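Local coordinates for protein HTH-type transcriptional regulator TreR (Bacillus subtilis, PDB 2OGG) that represses the trehalose operon as a DNA-binding dimer-of-dimers regulator and binds trehalose-6-phosphate, probably through the effector-binding domain described here, at residues 14-19 with 36-41; 47-52 with 108-113; 55-60 with 130-135. One frame throughout, in Å; residues are numbered along the deposited sequence.

Contact 1. Residues 14-19 with 36-41. With GOL (glycerol), chain E; SO4 (sulfate ion), chain D.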
loop_
_atom_site.group_PDB
_atom_site.type_symbol
_atom_site.label_atom_id
_atom_site.label_comp_id
_atom_site.label_asym_id
_atom_site.label_seq_id
_atom_site.Cartn_x
_atom_site.Cartn_y
_atom_site.Cartn_z
ATOM N N HIS A 14 -11.223 -12.760 27.670
ATOM C CA HIS A 14 -12.533 -12.843 28.320
ATOM C C HIS A 14 -13.309 -14.030 27.831
ATOM O O HIS A 14 -13.775 -14.802 28.627
ATOM C CB HIS A 14 -13.341 -11.559 28.135
ATOM C CG HIS A 14 -12.730 -10.372 28.805
ATOM N ND1 HIS A 14 -12.907 -10.099 30.148
ATOM C CD2 HIS A 14 -11.865 -9.437 28.342
ATOM C CE1 HIS A 14 -12.200 -9.032 30.472
ATOM N NE2 HIS A 14 -11.494 -8.663 29.415
ATOM N N LYS A 15 -13.509 -14.143 26.524
ATOM C CA LYS A 15 -14.113 -15.356 25.956
ATOM C C LYS A 15 -13.079 -16.000 25.057
ATOM O O LYS A 15 -12.402 -15.311 24.307
ATOM C CB LYS A 15 -15.326 -15.027 25.091
ATOM C CG LYS A 15 -16.453 -14.353 25.803
ATOM C CD LYS A 15 -17.709 -14.434 24.967
ATOM C CE LYS A 15 -18.948 -14.401 25.840
ATOM N NZ LYS A 15 -20.169 -14.576 25.017
ATOM N N PHE A 16 -13.176 -17.307 24.915
ATOM C CA PHE A 16 -12.316 -18.037 24.012
ATOM C C PHE A 16 -12.957 -19.393 23.856
ATOM O O PHE A 16 -13.392 -20.014 24.847
ATOM C CB PHE A 16 -10.927 -18.158 24.613
ATOM C CG PHE A 16 -10.054 -19.176 23.948
ATOM C CD1 PHE A 16 -9.522 -18.938 22.702
ATOM C CD2 PHE A 16 -9.543 -20.225 24.669
ATOM C CE1 PHE A 16 -8.598 -19.807 22.146
ATOM C CE2 PHE A 16 -8.594 -21.071 24.118
ATOM C CZ PHE A 16 -8.109 -20.842 22.873
ATOM N N GLY A 17 -13.163 -19.803 22.613
ATOM C CA GLY A 17 -13.963 -21.010 22.370
ATOM C C GLY A 17 -14.061 -21.350 20.911
ATOM O O GLY A 17 -13.519 -20.620 20.082
ATOM N N LEU A 18 -14.440 -22.603 20.660
ATOM C CA LEU A 18 -14.530 -23.174 19.316
ATOM C C LEU A 18 -15.969 -23.719 19.175
ATOM O O LEU A 18 -16.351 -24.696 19.824
ATOM C CB LEU A 18 -13.517 -24.313 19.161
ATOM C CG LEU A 18 -13.522 -25.082 17.825
ATOM C CD1 LEU A 18 -13.135 -24.170 16.673
ATOM C CD2 LEU A 18 -12.604 -26.315 17.837
ATOM N N GLU A 19 -16.765 -23.063 18.339
ATOM C CA GLU A 19 -18.163 -23.401 18.184
ATOM C C GLU A 19 -18.543 -23.110 16.755
ATOM O O GLU A 19 -17.811 -22.400 16.062
ATOM C CB GLU A 19 -18.984 -22.488 19.097
ATOM C CG GLU A 19 -19.016 -22.901 20.557
ATOM C CD GLU A 19 -19.712 -21.863 21.411
ATOM O OE1 GLU A 19 -19.255 -20.694 21.387
ATOM O OE2 GLU A 19 -20.759 -22.200 22.024
ATOM N N ASP A 36 -16.367 -24.834 11.890
ATOM C CA ASP A 36 -15.935 -24.612 13.258
ATOM C C ASP A 36 -15.087 -23.346 13.295
ATOM O O ASP A 36 -14.096 -23.225 12.571
ATOM C CB ASP A 36 -15.164 -25.827 13.786
ATOM C CG ASP A 36 -16.092 -26.923 14.312
ATOM O OD1 ASP A 36 -17.284 -26.621 14.567
ATOM O OD2 ASP A 36 -15.608 -28.057 14.566
ATOM N N ILE A 37 -15.501 -22.401 14.126
ATOM C CA ILE A 37 -14.893 -21.086 14.158
ATOM C C ILE A 37 -14.322 -20.849 15.546
ATOM O O ILE A 37 -14.977 -21.134 16.535
ATOM C CB ILE A 37 -15.965 -19.983 13.884
ATOM C CG1 ILE A 37 -16.524 -20.121 12.467
ATOM C CG2 ILE A 37 -15.382 -18.599 14.075
ATOM C CD1 ILE A 37 -15.464 -20.018 11.412
ATOM N N TRP A 38 -13.100 -20.339 15.618
ATOM C CA TRP A 38 -12.507 -19.987 16.894
ATOM C C TRP A 38 -12.993 -18.577 17.164
ATOM O O TRP A 38 -13.130 -17.802 16.216
ATOM C CB TRP A 38 -10.994 -19.933 16.736
ATOM C CG TRP A 38 -10.339 -21.251 16.618
ATOM C CD1 TRP A 38 -9.627 -21.720 15.551
ATOM C CD2 TRP A 38 -10.154 -22.203 17.675
ATOM N NE1 TRP A 38 -9.010 -22.923 15.875
ATOM C CE2 TRP A 38 -9.270 -23.201 17.190
ATOM C CE3 TRP A 38 -10.502 -22.220 19.025
ATOM C CZ2 TRP A 38 -8.817 -24.239 17.985
ATOM C CZ3 TRP A 38 -10.034 -23.259 19.824
ATOM C CH2 TRP A 38 -9.223 -24.257 19.301
ATOM N N GLU A 39 -13.449 -18.304 18.388
ATOM C CA GLU A 39 -13.745 -16.935 18.797
ATOM C C GLU A 39 -12.851 -16.529 19.961
ATOM O O GLU A 39 -12.742 -17.260 20.940
ATOM C CB GLU A 39 -15.197 -16.804 19.220
ATOM C CG GLU A 39 -15.436 -15.677 20.230
ATOM C CD GLU A 39 -16.923 -15.404 20.506
ATOM O OE1 GLU A 39 -17.597 -16.288 21.081
ATOM O OE2 GLU A 39 -17.430 -14.322 20.113
ATOM N N VAL A 40 -12.160 -15.408 19.842
ATOM C CA VAL A 40 -11.360 -14.913 20.975
ATOM C C VAL A 40 -11.738 -13.462 21.261
ATOM O O VAL A 40 -11.793 -12.622 20.340
ATOM C CB VAL A 40 -9.865 -14.941 20.667
ATOM C CG1 VAL A 40 -9.046 -14.586 21.925
ATOM C CG2 VAL A 40 -9.460 -16.301 20.089
ATOM N N ILE A 41 -12.165 -13.199 22.490
ATOM C CA ILE A 41 -12.483 -11.843 22.869
ATOM C C ILE A 41 -11.565 -11.384 23.996
ATOM O O ILE A 41 -11.533 -11.979 25.082
ATOM C CB ILE A 41 -13.963 -11.700 23.217
ATOM C CG1 ILE A 41 -14.823 -11.875 21.963
ATOM C CG2 ILE A 41 -14.256 -10.361 23.876
ATOM C CD1 ILE A 41 -16.294 -11.953 22.286
HETATM C C1 GOL E . -19.151 -17.777 16.297
HETATM O O1 GOL E . -20.145 -16.801 16.541
HETATM C C2 GOL E . -18.702 -18.428 17.602
HETATM O O2 GOL E . -19.841 -18.736 18.383
HETATM C C3 GOL E . -17.873 -19.685 17.310
HETATM O O3 GOL E . -16.771 -19.835 18.203
HETATM S S SO4 D . -14.581 -27.685 10.344
HETATM O O1 SO4 D . -14.910 -26.266 10.177
HETATM O O2 SO4 D . -13.623 -28.059 9.298
HETATM O O3 SO4 D . -13.963 -27.936 11.657
HETATM O O4 SO4 D . -15.819 -28.467 10.233
HETATM O O HOH W 1 -16.935 -19.404 21.202
#
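His14 and Lys15 both turn their backbone N-H groups to the carbonyl of Ile41, a classic beta bulge at one end of an antiparallel pairing between strand 11-19 and strand 37-46. The shorter of the two bonds, His14 N to Ile41 O at 2.7 Å, runs almost in line with the C=O bond; Lys15 N reaches the same oxygen at 3.3 Å, in the carbonyl plane on a lone pair. Ile41 N returns a nearly straight bond to Lys15 O (2.8 Å, 178° at the hydrogen). Beyond the bulge the ladder is regular: Gly17 exchanges two backbone bonds with Glu39, and Glu19 two with Ile37. In the sheet of this UTRA domain, strand 11-19 is the outermost strand on its side within the chain, and Trp38 and Val40 use their other backbone edge to bond Phe58 and Asp56 of strand 49-59. Ile37 O takes a further hydrogen bond from O3 of a glycerol, probably a crystallisation additive, and a water donates to both Glu19 OE1 and Glu39 OE1. Glu39 OE2 is engaged by Tyr57 OH, His14 NE2 by Ser43 OG, and Trp38 NE1 by Val63 O. On the face bearing Phe16, Leu18, Trp38 and Val40 the contact is apolar. Leu18 CG stands anti to the backbone N (chi1 177°), and its CD1 lies over one face of the Trp38 indole, 4.0 Å from the centroid of the five-membered ring. The Phe16 ring and the six-membered ring of Trp38 are nearly parallel, at 9°, yet slid so far apart that they barely overlap, while Val40 CG2 meets the Phe16 edge at CD1 (3.7 Å). At the loop end, Asp36 N donates a straight 2.7 Å bond to O1 of a sulfate ion.

Contact 2. Residues 47-52 with 108-113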
loop_
_atom_site.group_PDB
_atom_site.type_symbol
_atom_site.label_atom_id
_atom_site.label_comp_id
_atom_site.label_asym_id
_atom_site.label_seq_id
_atom_site.Cartn_x
_atom_site.Cartn_y
_atom_site.Cartn_z
ATOM N N ASP A 47 -2.027 0.785 31.019
ATOM C CA ASP A 47 -2.180 1.100 32.426
ATOM C C ASP A 47 -2.629 2.528 32.728
ATOM O O ASP A 47 -2.300 3.469 32.002
ATOM C CB ASP A 47 -0.991 0.608 33.275
ATOM C CG ASP A 47 -1.034 -0.919 33.546
ATOM O OD1 ASP A 47 -0.661 -1.330 34.678
ATOM O OD2 ASP A 47 -1.433 -1.703 32.639
ATOM N N GLY A 48 -3.602 2.606 33.626
ATOM C CA GLY A 48 -4.113 1.389 34.247
ATOM C C GLY A 48 -5.543 1.072 33.862
ATOM O O GLY A 48 -6.350 0.686 34.705
ATOM N N GLU A 49 -5.855 1.182 32.578
ATOM C CA GLU A 49 -7.244 1.111 32.154
ATOM C C GLU A 49 -7.451 0.130 31.040
ATOM O O GLU A 49 -6.615 0.018 30.147
ATOM C CB GLU A 49 -7.728 2.482 31.698
ATOM C CG GLU A 49 -7.676 3.547 32.771
ATOM C CD GLU A 49 -8.369 4.815 32.337
ATOM O OE1 GLU A 49 -7.948 5.401 31.319
ATOM O OE2 GLU A 49 -9.362 5.204 32.990
ATOM N N HIS A 50 -8.621 -0.503 31.045
ATOM C CA HIS A 50 -9.060 -1.358 29.937
ATOM C C HIS A 50 -9.715 -0.478 28.883
ATOM O O HIS A 50 -10.779 0.122 29.120
ATOM C CB HIS A 50 -10.065 -2.392 30.429
ATOM C CG HIS A 50 -9.489 -3.372 31.398
ATOM N ND1 HIS A 50 -8.810 -4.505 30.995
ATOM C CD2 HIS A 50 -9.445 -3.364 32.751
ATOM C CE1 HIS A 50 -8.387 -5.159 32.060
ATOM N NE2 HIS A 50 -8.768 -4.494 33.137
ATOM N N VAL A 51 -9.097 -0.412 27.709
ATOM C CA VAL A 51 -9.500 0.596 26.758
ATOM C C VAL A 51 -9.765 0.130 25.338
ATOM O O VAL A 51 -10.321 0.887 24.547
ATOM C CB VAL A 51 -8.551 1.777 26.778
ATOM C CG1 VAL A 51 -8.507 2.361 28.167
ATOM C CG2 VAL A 51 -7.177 1.328 26.369
ATOM N N ILE A 52 -9.276 -1.062 24.985
ATOM C CA ILE A 52 -9.541 -1.645 23.684
ATOM C C ILE A 52 -10.197 -3.008 23.850
ATOM O O ILE A 52 -9.790 -3.806 24.701
ATOM C CB ILE A 52 -8.251 -1.800 22.848
ATOM C CG1 ILE A 52 -7.643 -0.429 22.566
ATOM C CG2 ILE A 52 -8.567 -2.473 21.496
ATOM C CD1 ILE A 52 -6.135 -0.393 22.694
ATOM N N ASP A 108 -13.156 0.260 30.802
ATOM C CA ASP A 108 -13.372 1.439 31.621
ATOM C C ASP A 108 -13.753 2.601 30.697
ATOM O O ASP A 108 -12.887 3.283 30.152
ATOM C CB ASP A 108 -12.100 1.766 32.414
ATOM C CG ASP A 108 -11.490 0.536 33.090
ATOM O OD1 ASP A 108 -12.236 -0.234 33.727
ATOM O OD2 ASP A 108 -10.251 0.375 33.045
ATOM N N LEU A 109 -15.049 2.821 30.503
ATOM C CA LEU A 109 -15.492 3.814 29.529
ATOM C C LEU A 109 -15.758 5.219 30.050
ATOM O O LEU A 109 -16.090 6.114 29.272
ATOM C CB LEU A 109 -16.655 3.289 28.691
ATOM C CG LEU A 109 -16.239 2.148 27.753
ATOM C CD1 LEU A 109 -17.436 1.485 27.127
ATOM C CD2 LEU A 109 -15.264 2.611 26.649
ATOM N N ARG A 110 -15.437 5.458 31.318
ATOM C CA ARG A 110 -15.599 6.795 31.906
ATOM C C ARG A 110 -16.918 7.440 31.473
ATOM O O ARG A 110 -17.986 6.828 31.552
ATOM C CB ARG A 110 -14.461 7.715 31.454
ATOM C CG ARG A 110 -13.051 7.313 31.864
ATOM C CD ARG A 110 -12.066 8.354 31.322
ATOM N NE ARG A 110 -10.672 8.101 31.682
ATOM C CZ ARG A 110 -9.967 8.854 32.520
ATOM N NH1 ARG A 110 -10.533 9.889 33.131
ATOM N NH2 ARG A 110 -8.694 8.568 32.755
ATOM N N GLY A 111 -16.824 8.691 31.026
ATOM C CA GLY A 111 -17.945 9.388 30.406
ATOM C C GLY A 111 -17.809 9.367 28.893
ATOM O O GLY A 111 -17.752 10.412 28.254
ATOM N N TYR A 112 -17.560 8.184 28.343
ATOM C CA TYR A 112 -17.484 8.014 26.898
ATOM C C TYR A 112 -18.732 7.346 26.309
ATOM O O TYR A 112 -19.352 6.517 26.962
ATOM C CB TYR A 112 -16.209 7.267 26.522
ATOM C CG TYR A 112 -15.012 8.184 26.373
ATOM C CD1 TYR A 112 -14.935 9.082 25.306
ATOM C CD2 TYR A 112 -13.978 8.185 27.313
ATOM C CE1 TYR A 112 -13.838 9.918 25.143
ATOM C CE2 TYR A 112 -12.869 9.010 27.157
ATOM C CZ TYR A 112 -12.806 9.879 26.068
ATOM O OH TYR A 112 -11.723 10.715 25.894
ATOM N N ASP A 113 -19.193 7.843 25.165
ATOM C CA ASP A 113 -20.422 7.345 24.545
ATOM C C ASP A 113 -20.163 6.583 23.242
ATOM O O ASP A 113 -21.062 5.896 22.757
ATOM C CB ASP A 113 -21.384 8.497 24.258
ATOM C CG ASP A 113 -22.051 9.037 25.517
ATOM O OD1 ASP A 113 -22.501 8.219 26.352
ATOM O OD2 ASP A 113 -22.217 10.278 25.615
#
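Asp108 meets His50 through two hydrogen bonds, one to its carboxylate and one from its backbone. Its N-H donates to His50 O at 2.9 Å, in the plane of that carbonyl. Its side chain points toward strand 49-59, with CG anti to the carbonyl carbon and beside its own backbone N, and OD2 receives His50 N at 2.7 Å. The N-H comes from above the carboxylate plane, 46° out of it, and the bond is fairly straight, at 160°. Thus the backbone N-H and C=O of His50 are both taken by a single residue, the carboxylate oxygen standing in for the carbonyl that a paired strand would offer. The same OD2 also lies 3.2 Å from Glu49 CA and near CB and CD2 of His50, whose ring is turned well out of the carboxylate plane and whose ND1 is hydrogen-bonded to Ser43 OG of strand 37-46. Leu109 carries the chain onward. The side chain of Arg110, extended from CG to NE, comes back toward the strand. There it crosses Glu49 at about a right angle, with guanidinium and carboxylate planes 87° apart, and forms a long salt bridge from NH2 to Glu49 OE2 at 3.4 Å. Glu49 OE1 pairs with Arg138, which also donates to Asp108 O. Glu49 thus has an arginine partner for each carboxylate oxygen, and its charge would offset the repulsion of these two close guanidinium groups. Tyr112 closes the turn, its N-H bonded to the carbonyl of Leu109. Lying at the surface, the contact ties the start of strand 49-59 to the loop that leaves helix 101-106 and leads into strand 114-124, with Leu109 packed back on that helix and Tyr112 against Arg138 of strand 129-138.

Contact 3. Residues 55-60 with 130-135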
loop_
_atom_site.group_PDB
_atom_site.type_symbol
_atom_site.label_atom_id
_atom_site.label_comp_id
_atom_site.label_asym_id
_atom_site.label_seq_id
_atom_site.Cartn_x
_atom_site.Cartn_y
_atom_site.Cartn_z
ATOM N N LYS A 55 -11.879 -8.433 19.212
ATOM C CA LYS A 55 -12.599 -9.678 18.893
ATOM C C LYS A 55 -12.037 -10.347 17.637
ATOM O O LYS A 55 -11.902 -9.700 16.601
ATOM C CB LYS A 55 -14.092 -9.380 18.753
ATOM C CG LYS A 55 -14.668 -8.757 20.026
ATOM C CD LYS A 55 -15.997 -8.037 19.818
ATOM C CE LYS A 55 -17.121 -9.042 19.595
ATOM N NZ LYS A 55 -18.465 -8.444 19.753
ATOM N N ASP A 56 -11.455 -11.528 17.784
ATOM C CA ASP A 56 -11.000 -12.254 16.602
ATOM C C ASP A 56 -11.892 -13.462 16.351
ATOM O O ASP A 56 -12.103 -14.239 17.277
ATOM C CB ASP A 56 -9.542 -12.707 16.753
ATOM C CG ASP A 56 -8.534 -11.596 16.420
ATOM O OD1 ASP A 56 -8.236 -11.457 15.211
ATOM O OD2 ASP A 56 -7.998 -10.907 17.350
ATOM N N TYR A 57 -12.039 -13.802 15.074
ATOM C CA TYR A 57 -12.804 -14.958 14.616
ATOM C C TYR A 57 -12.123 -15.538 13.364
ATOM O O TYR A 57 -11.989 -14.842 12.363
ATOM C CB TYR A 57 -14.209 -14.509 14.215
ATOM C CG TYR A 57 -15.008 -13.954 15.363
ATOM C CD1 TYR A 57 -15.781 -14.788 16.169
ATOM C CD2 TYR A 57 -15.057 -12.590 15.601
ATOM C CE1 TYR A 57 -16.509 -14.281 17.210
ATOM C CE2 TYR A 57 -15.648 -12.105 16.712
ATOM C CZ TYR A 57 -16.450 -12.935 17.471
ATOM O OH TYR A 57 -17.133 -12.419 18.552
ATOM N N PHE A 58 -11.742 -16.815 13.392
ATOM C CA PHE A 58 -11.157 -17.448 12.226
ATOM C C PHE A 58 -11.434 -18.942 12.192
ATOM O O PHE A 58 -11.909 -19.508 13.184
ATOM C CB PHE A 58 -9.664 -17.154 12.149
ATOM C CG PHE A 58 -8.939 -17.449 13.417
ATOM C CD1 PHE A 58 -8.909 -16.530 14.426
ATOM C CD2 PHE A 58 -8.432 -18.708 13.653
ATOM C CE1 PHE A 58 -8.281 -16.817 15.613
ATOM C CE2 PHE A 58 -7.781 -18.999 14.834
ATOM C CZ PHE A 58 -7.680 -18.043 15.805
ATOM N N PHE A 59 -11.330 -19.535 11.000
ATOM C CA PHE A 59 -11.757 -20.933 10.818
ATOM C C PHE A 59 -10.735 -21.894 11.415
ATOM O O PHE A 59 -9.581 -21.985 10.934
ATOM C CB PHE A 59 -11.946 -21.290 9.337
ATOM C CG PHE A 59 -13.064 -20.571 8.665
ATOM C CD1 PHE A 59 -14.183 -21.273 8.234
ATOM C CD2 PHE A 59 -12.900 -19.260 8.234
ATOM C CE1 PHE A 59 -15.155 -20.658 7.464
ATOM C CE2 PHE A 59 -13.938 -18.589 7.579
ATOM C CZ PHE A 59 -15.031 -19.314 7.124
ATOM N N ARG A 60 -11.270 -22.855 12.148
ATOM C CA ARG A 60 -10.437 -23.889 12.685
ATOM C C ARG A 60 -9.837 -24.725 11.559
ATOM O O ARG A 60 -8.763 -25.278 11.698
ATOM C CB ARG A 60 -11.234 -24.762 13.620
ATOM C CG ARG A 60 -10.572 -26.093 13.897
ATOM C CD ARG A 60 -11.627 -27.097 14.228
ATOM N NE ARG A 60 -11.088 -28.432 14.162
ATOM C CZ ARG A 60 -10.777 -29.058 13.035
ATOM N NH1 ARG A 60 -11.122 -28.545 11.856
ATOM N NH2 ARG A 60 -10.258 -30.272 13.102
ATOM N N PHE A 130 -10.838 -15.719 5.398
ATOM C CA PHE A 130 -10.396 -16.696 6.377
ATOM C C PHE A 130 -10.470 -16.190 7.815
ATOM O O PHE A 130 -10.587 -16.983 8.735
ATOM C CB PHE A 130 -8.968 -17.099 6.028
ATOM C CG PHE A 130 -8.106 -17.335 7.213
ATOM C CD1 PHE A 130 -8.194 -18.527 7.932
ATOM C CD2 PHE A 130 -7.188 -16.391 7.597
ATOM C CE1 PHE A 130 -7.431 -18.735 9.075
ATOM C CE2 PHE A 130 -6.371 -16.613 8.708
ATOM C CZ PHE A 130 -6.507 -17.788 9.456
ATOM N N GLN A 131 -10.337 -14.877 8.012
ATOM C CA GLN A 131 -10.355 -14.280 9.360
ATOM C C GLN A 131 -11.113 -12.957 9.453
ATOM O O GLN A 131 -11.105 -12.151 8.524
ATOM C CB GLN A 131 -8.933 -14.049 9.825
ATOM C CG GLN A 131 -8.838 -13.237 11.109
ATOM C CD GLN A 131 -7.415 -13.112 11.548
ATOM O OE1 GLN A 131 -6.511 -13.558 10.834
ATOM N NE2 GLN A 131 -7.212 -12.695 12.800
ATOM N N TYR A 132 -11.722 -12.697 10.604
ATOM C CA TYR A 132 -12.371 -11.421 10.810
ATOM C C TYR A 132 -12.040 -10.865 12.189
ATOM O O TYR A 132 -12.177 -11.558 13.185
ATOM C CB TYR A 132 -13.869 -11.532 10.601
ATOM C CG TYR A 132 -14.666 -10.408 11.249
ATOM C CD1 TYR A 132 -14.855 -9.186 10.612
ATOM C CD2 TYR A 132 -15.296 -10.598 12.458
ATOM C CE1 TYR A 132 -15.519 -8.137 11.248
ATOM C CE2 TYR A 132 -16.016 -9.568 13.083
ATOM C CZ TYR A 132 -16.109 -8.339 12.490
ATOM O OH TYR A 132 -16.874 -7.340 13.106
ATOM N N THR A 133 -11.578 -9.613 12.230
ATOM C CA THR A 133 -11.198 -8.963 13.472
ATOM C C THR A 133 -11.972 -7.669 13.650
ATOM O O THR A 133 -12.317 -7.002 12.680
ATOM C CB THR A 133 -9.702 -8.685 13.476
ATOM O OG1 THR A 133 -9.016 -9.905 13.187
ATOM C CG2 THR A 133 -9.227 -8.182 14.838
ATOM N N GLU A 134 -12.405 -7.431 14.870
ATOM C CA GLU A 134 -13.166 -6.237 15.223
ATOM C C GLU A 134 -12.527 -5.640 16.469
ATOM O O GLU A 134 -12.429 -6.314 17.498
ATOM C CB GLU A 134 -14.624 -6.574 15.532
ATOM C CG GLU A 134 -15.389 -5.344 15.972
ATOM C CD GLU A 134 -16.806 -5.627 16.427
ATOM O OE1 GLU A 134 -17.495 -6.457 15.791
ATOM O OE2 GLU A 134 -17.285 -4.889 17.319
ATOM N N SER A 135 -11.872 -4.498 16.292
ATOM C CA SER A 135 -11.058 -3.910 17.348
ATOM C C SER A 135 -11.685 -2.604 17.776
ATOM O O SER A 135 -11.872 -1.711 16.956
ATOM C CB SER A 135 -9.659 -3.648 16.811
ATOM O OG SER A 135 -8.743 -3.450 17.862
#
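Lys55 to Phe58 pair with Glu134 to Gln131 as antiparallel strands, their axes 4.8 Å apart at closest and their directions 172° apart, with Lys55-Glu134 and Tyr57-Tyr132 as hydrogen-bonded pairs and a weak last bond from Phe59 N to Phe130 O. On the face of Asp56, Phe58, Gln131 and Thr133, a buried polar cluster centres on Asp56 OD1. Thr133 OG1 donates to it at 2.7 Å from above the carboxylate plane, Thr133 and Asp56 lying side by side. Gln131 NE2 arrives from the opposite face of that plane, on the anti side of the oxygen, at 2.9 Å; its CG is anti to the backbone N (chi1 171°) and the chain runs extended, which carries the amide diagonally across to Asp56, with the acceptor almost in the amide plane. Two donors therefore grip OD1, while OD2 forms a salt bridge with Arg42, so the buried carboxylate is held at both oxygens. Farther along, CB of Phe58 rests on Gln131 CB at 3.9 Å. The other face carries Lys55, Tyr57, Tyr132 and Glu134; at its middle Tyr57 and Tyr132 point the same way and touch at their CD2 atoms, 3.7 Å apart. Tyr132 OH donates to Glu134 OE1 at 2.9 Å and is also hydrogen-bonded to Arg119 NE, while Glu134 OE2 forms a salt bridge with Arg136. Helix 23-29 covers this side, Ile25 on Tyr57 and Leu29 on Tyr132. Phe59 brings CD2 to Phe130 O at 3.3 Å, the oxygen lying at the ring edge. At the far edge of strand 129-138, Phe130 and Gln131 both face Val122 in a classic beta bulge. The pairing joins strands distant in sequence at the middle of the six-stranded antiparallel sheet of the UTRA effector-binding domain.

Overall arrangement
All three contacts reach one antiparallel sheet, in which strands 11-19, 37-46, 49-59 and 129-138 are successive neighbours; contacts 1 and 3 are strand pairings in it, and contact 2 joins its strand 49-59 to a loop. Contacts 1 and 3 have centres only 9 Å apart and touch, because strands 37-46 and 49-59 are adjacent; together they span four strands, from an outermost strand to the middle. Contact 2 lies at the surface, its centre 24 Å from contact 1 and 23 Å from contact 3, though Ile52 packs on Ser135 where contacts 2 and 3 meet. Along the chain contact 1 closes first, whereas contacts 2 and 3 interleave, strand 49-59 serving both.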